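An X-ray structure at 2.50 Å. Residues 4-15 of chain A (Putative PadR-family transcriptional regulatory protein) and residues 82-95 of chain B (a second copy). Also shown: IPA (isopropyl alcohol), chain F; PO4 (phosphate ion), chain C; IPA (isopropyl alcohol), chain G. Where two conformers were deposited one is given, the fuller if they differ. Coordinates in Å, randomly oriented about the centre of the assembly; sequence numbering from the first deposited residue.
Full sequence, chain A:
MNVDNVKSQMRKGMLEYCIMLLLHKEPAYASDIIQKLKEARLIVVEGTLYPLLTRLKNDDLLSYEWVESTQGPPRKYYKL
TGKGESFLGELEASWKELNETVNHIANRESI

Chain A 4-15: DNVKSQMRKGML
Chain B 82-95: GKGESFLGELEASW

Residues 5-15 of chain A and 82-95 of chain B are α-helical (phi/psi near -62/-44), held by regular i to i-4 backbone hydrogen bonds. The helices run nearly parallel, 6° apart, with axes 11.5 Å apart at closest approach. CA atoms pair Lys7(A) with Phe87(B) at 7.9 Å, Arg11(A) with Leu91(B) at 8.3 Å and Met14(A) with Ser94(B) at 7.8 Å; 572 Å² is buried, both sides summed.

Phe87(B) (chi1 t, chi2 54°) points toward chain A. Lys7(A), m then extended (ttt), lays its aliphatic chain over one ring face, CG 3.8 Å from the Phe87(B) ring centroid, and carries NZ onward to phosphate O2 (2.8 Å). Met10(A) (mtp) meets the ring edge, SD 3.7 Å from Phe87(B) CE2, while its CE lies 3.9 Å from Leu91(B) CD2. Met10(A), Phe87(B) and Leu91(B) are buried, as apolar side chains suit; the charged Arg11(A) and Glu90(B) stay partly exposed.

Arg11(A) (mtt, chi4 161°) leaves its helix sideways, but its length brings the guanidinium to Glu90(B) (tt, chi3 -32°). The bidentate salt bridge joins Arg11(A) NE to Glu90(B) OE2 and Arg11(A) NH2 to Glu90(B) OE1, both 2.7 Å; Arg11(A) NH1 donates to phosphate O1 at 2.8 Å.

Met14(A) (mmm), flexible and apolar, curls over the Trp95(B) ring (chi1 m, chi2 123°): its SD and CE each lie 3.5 Å from the six-membered ring centroid, and CE also packs 3.6 Å from Ser94(B) CB.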

# COMPACT_ATOMS: atom_id res chain seq x y z
N ASP A 4 -12.74 -4.02 -6.28
CA ASP A 4 -13.85 -3.59 -5.38
C ASP A 4 -13.34 -3.28 -3.96
O ASP A 4 -12.98 -2.14 -3.67
CB ASP A 4 -14.99 -4.62 -5.36
N ASN A 5 -13.30 -4.30 -3.09
CA ASN A 5 -12.84 -4.14 -1.71
C ASN A 5 -11.31 -4.04 -1.61
O ASN A 5 -10.80 -3.11 -0.98
CB ASN A 5 -13.38 -5.25 -0.80
CG ASN A 5 -13.52 -4.82 0.65
OD1 ASN A 5 -12.54 -4.45 1.31
ND2 ASN A 5 -14.74 -4.89 1.17
N VAL A 6 -10.61 -4.98 -2.25
CA VAL A 6 -9.13 -4.98 -2.31
C VAL A 6 -8.57 -3.71 -2.97
O VAL A 6 -7.65 -3.09 -2.45
CB VAL A 6 -8.57 -6.24 -3.02
CG1 VAL A 6 -7.04 -6.26 -3.00
CG2 VAL A 6 -9.10 -7.52 -2.38
N LYS A 7 -9.14 -3.33 -4.11
CA LYS A 7 -8.74 -2.10 -4.81
C LYS A 7 -8.92 -0.85 -3.93
O LYS A 7 -8.04 0.00 -3.86
CB LYS A 7 -9.53 -1.95 -6.11
CG LYS A 7 -9.07 -2.84 -7.24
CD LYS A 7 -9.98 -2.67 -8.45
CE LYS A 7 -9.25 -2.96 -9.74
NZ LYS A 7 -9.89 -2.22 -10.87
N SER A 8 -10.06 -0.77 -3.24
CA SER A 8 -10.37 0.34 -2.33
C SER A 8 -9.37 0.49 -1.17
O SER A 8 -8.90 1.60 -0.92
CB SER A 8 -11.79 0.21 -1.78
OG SER A 8 -12.13 1.33 -0.99
N GLN A 9 -9.06 -0.62 -0.49
CA GLN A 9 -8.16 -0.58 0.67
C GLN A 9 -6.73 -0.25 0.26
O GLN A 9 -6.03 0.51 0.95
CB GLN A 9 -8.26 -1.85 1.55
CG GLN A 9 -7.99 -3.19 0.87
CD GLN A 9 -6.60 -3.74 1.16
OE1 GLN A 9 -6.21 -4.76 0.61
NE2 GLN A 9 -5.86 -3.07 2.03
N MET A 10 -6.30 -0.81 -0.88
CA MET A 10 -4.96 -0.58 -1.44
C MET A 10 -4.75 0.87 -1.90
O MET A 10 -3.66 1.41 -1.76
CB MET A 10 -4.65 -1.57 -2.59
CG MET A 10 -4.34 -2.99 -2.13
SD MET A 10 -3.63 -4.09 -3.38
CE MET A 10 -1.96 -3.46 -3.50
N ARG A 11 -5.80 1.49 -2.44
CA ARG A 11 -5.77 2.89 -2.85
C ARG A 11 -5.79 3.85 -1.66
O ARG A 11 -5.10 4.88 -1.69
CB ARG A 11 -6.93 3.21 -3.81
CG ARG A 11 -6.73 2.66 -5.21
CD ARG A 11 -8.02 2.71 -6.02
NE ARG A 11 -7.78 2.22 -7.38
CZ ARG A 11 -8.72 1.80 -8.23
NH1 ARG A 11 -10.01 1.78 -7.89
NH2 ARG A 11 -8.37 1.38 -9.43
N LYS A 12 -6.57 3.52 -0.63
CA LYS A 12 -6.53 4.23 0.67
C LYS A 12 -5.13 4.17 1.25
O LYS A 12 -4.63 5.17 1.77
CB LYS A 12 -7.52 3.65 1.69
CG LYS A 12 -8.99 3.92 1.39
CD LYS A 12 -9.90 3.45 2.52
CE LYS A 12 -11.35 3.39 2.03
NZ LYS A 12 -12.32 3.15 3.14
N GLY A 13 -4.51 2.98 1.15
CA GLY A 13 -3.15 2.72 1.63
C GLY A 13 -2.12 3.61 0.96
O GLY A 13 -1.30 4.24 1.65
N MET A 14 -2.19 3.70 -0.36
CA MET A 14 -1.30 4.58 -1.12
C MET A 14 -1.41 6.05 -0.66
O MET A 14 -0.39 6.68 -0.36
CB MET A 14 -1.51 4.44 -2.63
CG MET A 14 -1.19 3.07 -3.21
SD MET A 14 0.56 2.60 -3.11
CE MET A 14 1.27 3.70 -4.34
N LEU A 15 -2.65 6.54 -0.58
CA LEU A 15 -2.94 7.90 -0.10
C LEU A 15 -2.50 8.10 1.36
O LEU A 15 -1.90 9.13 1.68
CB LEU A 15 -4.43 8.24 -0.30
CG LEU A 15 -4.91 8.50 -1.75
CD1 LEU A 15 -6.37 8.11 -1.95
CD2 LEU A 15 -4.71 9.95 -2.14
N GLY B 82 -6.26 -10.07 -16.39
CA GLY B 82 -6.30 -8.78 -17.10
C GLY B 82 -6.52 -7.61 -16.14
O GLY B 82 -5.79 -6.62 -16.20
N LYS B 83 -7.52 -7.75 -15.27
CA LYS B 83 -7.85 -6.79 -14.23
C LYS B 83 -6.68 -6.60 -13.23
O LYS B 83 -6.35 -5.48 -12.86
CB LYS B 83 -9.16 -7.20 -13.52
CG LYS B 83 -9.66 -6.22 -12.46
CD LYS B 83 -10.96 -6.72 -11.83
CE LYS B 83 -11.42 -5.79 -10.71
NZ LYS B 83 -12.55 -6.36 -9.92
N GLY B 84 -6.05 -7.72 -12.85
CA GLY B 84 -4.83 -7.74 -12.05
C GLY B 84 -3.65 -6.99 -12.64
O GLY B 84 -3.01 -6.20 -11.94
N GLU B 85 -3.38 -7.23 -13.93
CA GLU B 85 -2.32 -6.54 -14.69
C GLU B 85 -2.54 -5.03 -14.80
O GLU B 85 -1.59 -4.26 -14.64
CB GLU B 85 -2.16 -7.13 -16.12
CG GLU B 85 -1.67 -8.57 -16.21
CD GLU B 85 -0.15 -8.75 -16.09
OE1 GLU B 85 0.60 -7.75 -16.02
OE2 GLU B 85 0.30 -9.92 -16.08
N SER B 86 -3.78 -4.62 -15.10
CA SER B 86 -4.15 -3.19 -15.17
C SER B 86 -4.01 -2.49 -13.81
O SER B 86 -3.37 -1.43 -13.73
CB SER B 86 -5.56 -3.00 -15.72
OG SER B 86 -5.70 -3.58 -17.00
N PHE B 87 -4.58 -3.09 -12.75
CA PHE B 87 -4.48 -2.55 -11.39
C PHE B 87 -3.02 -2.50 -10.92
O PHE B 87 -2.62 -1.51 -10.33
CB PHE B 87 -5.37 -3.30 -10.38
CG PHE B 87 -5.37 -2.69 -8.99
CD1 PHE B 87 -5.68 -1.33 -8.79
CD2 PHE B 87 -5.11 -3.48 -7.87
CE1 PHE B 87 -5.69 -0.77 -7.51
CE2 PHE B 87 -5.12 -2.92 -6.58
CZ PHE B 87 -5.41 -1.57 -6.40
N LEU B 88 -2.25 -3.55 -11.21
CA LEU B 88 -0.79 -3.55 -10.97
C LEU B 88 -0.08 -2.36 -11.65
O LEU B 88 0.73 -1.67 -11.01
CB LEU B 88 -0.15 -4.87 -11.41
CG LEU B 88 1.38 -4.99 -11.29
CD1 LEU B 88 1.84 -5.11 -9.83
CD2 LEU B 88 1.85 -6.17 -12.10
N GLY B 89 -0.40 -2.12 -12.92
CA GLY B 89 0.14 -0.99 -13.69
C GLY B 89 -0.15 0.37 -13.07
O GLY B 89 0.71 1.26 -13.04
N GLU B 90 -1.38 0.52 -12.57
CA GLU B 90 -1.81 1.70 -11.81
C GLU B 90 -0.95 1.94 -10.57
O GLU B 90 -0.48 3.06 -10.35
CB GLU B 90 -3.29 1.56 -11.43
CG GLU B 90 -3.81 2.61 -10.44
CD GLU B 90 -5.23 2.35 -9.98
OE1 GLU B 90 -6.04 1.80 -10.77
OE2 GLU B 90 -5.54 2.72 -8.83
N LEU B 91 -0.72 0.88 -9.80
CA LEU B 91 0.02 0.93 -8.53
C LEU B 91 1.50 1.26 -8.67
O LEU B 91 2.04 2.04 -7.86
CB LEU B 91 -0.13 -0.41 -7.79
CG LEU B 91 -1.17 -0.70 -6.69
CD1 LEU B 91 -2.19 0.39 -6.38
CD2 LEU B 91 -1.84 -2.01 -7.07
N GLU B 92 2.14 0.67 -9.69
CA GLU B 92 3.56 0.89 -9.99
C GLU B 92 3.83 2.33 -10.41
O GLU B 92 4.86 2.91 -10.03
CB GLU B 92 4.05 -0.07 -11.10
CG GLU B 92 4.14 -1.54 -10.69
CD GLU B 92 4.54 -2.47 -11.84
OE1 GLU B 92 4.38 -2.11 -13.02
OE2 GLU B 92 5.02 -3.59 -11.55
N ALA B 93 2.91 2.89 -11.20
CA ALA B 93 2.95 4.28 -11.65
C ALA B 93 2.68 5.23 -10.49
O ALA B 93 3.20 6.35 -10.47
CB ALA B 93 1.96 4.50 -12.80
N SER B 94 1.88 4.77 -9.53
CA SER B 94 1.59 5.52 -8.30
C SER B 94 2.77 5.56 -7.31
O SER B 94 2.92 6.55 -6.58
CB SER B 94 0.34 4.95 -7.62
OG SER B 94 -0.85 5.30 -8.32
N TRP B 95 3.57 4.48 -7.27
CA TRP B 95 4.83 4.50 -6.50
C TRP B 95 5.84 5.42 -7.15
O TRP B 95 6.64 6.06 -6.46
CB TRP B 95 5.48 3.13 -6.42
CG TRP B 95 4.77 2.16 -5.59
CD1 TRP B 95 4.31 0.95 -5.99
CD2 TRP B 95 4.44 2.29 -4.21
NE1 TRP B 95 3.70 0.31 -4.95
CE2 TRP B 95 3.76 1.10 -3.84
CE3 TRP B 95 4.64 3.27 -3.23
CZ2 TRP B 95 3.30 0.86 -2.56
CZ3 TRP B 95 4.14 3.04 -1.94
CH2 TRP B 95 3.47 1.84 -1.62
C1 IPA F . -5.44 5.57 -7.00
C2 IPA F . -4.04 5.34 -6.47
C3 IPA F . -4.05 5.49 -4.96
O2 IPA F . -3.56 4.04 -6.84
P PO4 C . -12.27 0.22 -10.69
O1 PO4 C . -12.16 0.79 -9.29
O2 PO4 C . -10.95 0.36 -11.41
O3 PO4 C . -13.34 0.97 -11.46
O4 PO4 C . -12.64 -1.24 -10.60
C1 IPA G . -1.83 8.25 -3.77
C2 IPA G . -0.90 8.72 -4.87
C3 IPA G . 0.50 8.92 -4.31
O2 IPA G . -0.86 7.74 -5.90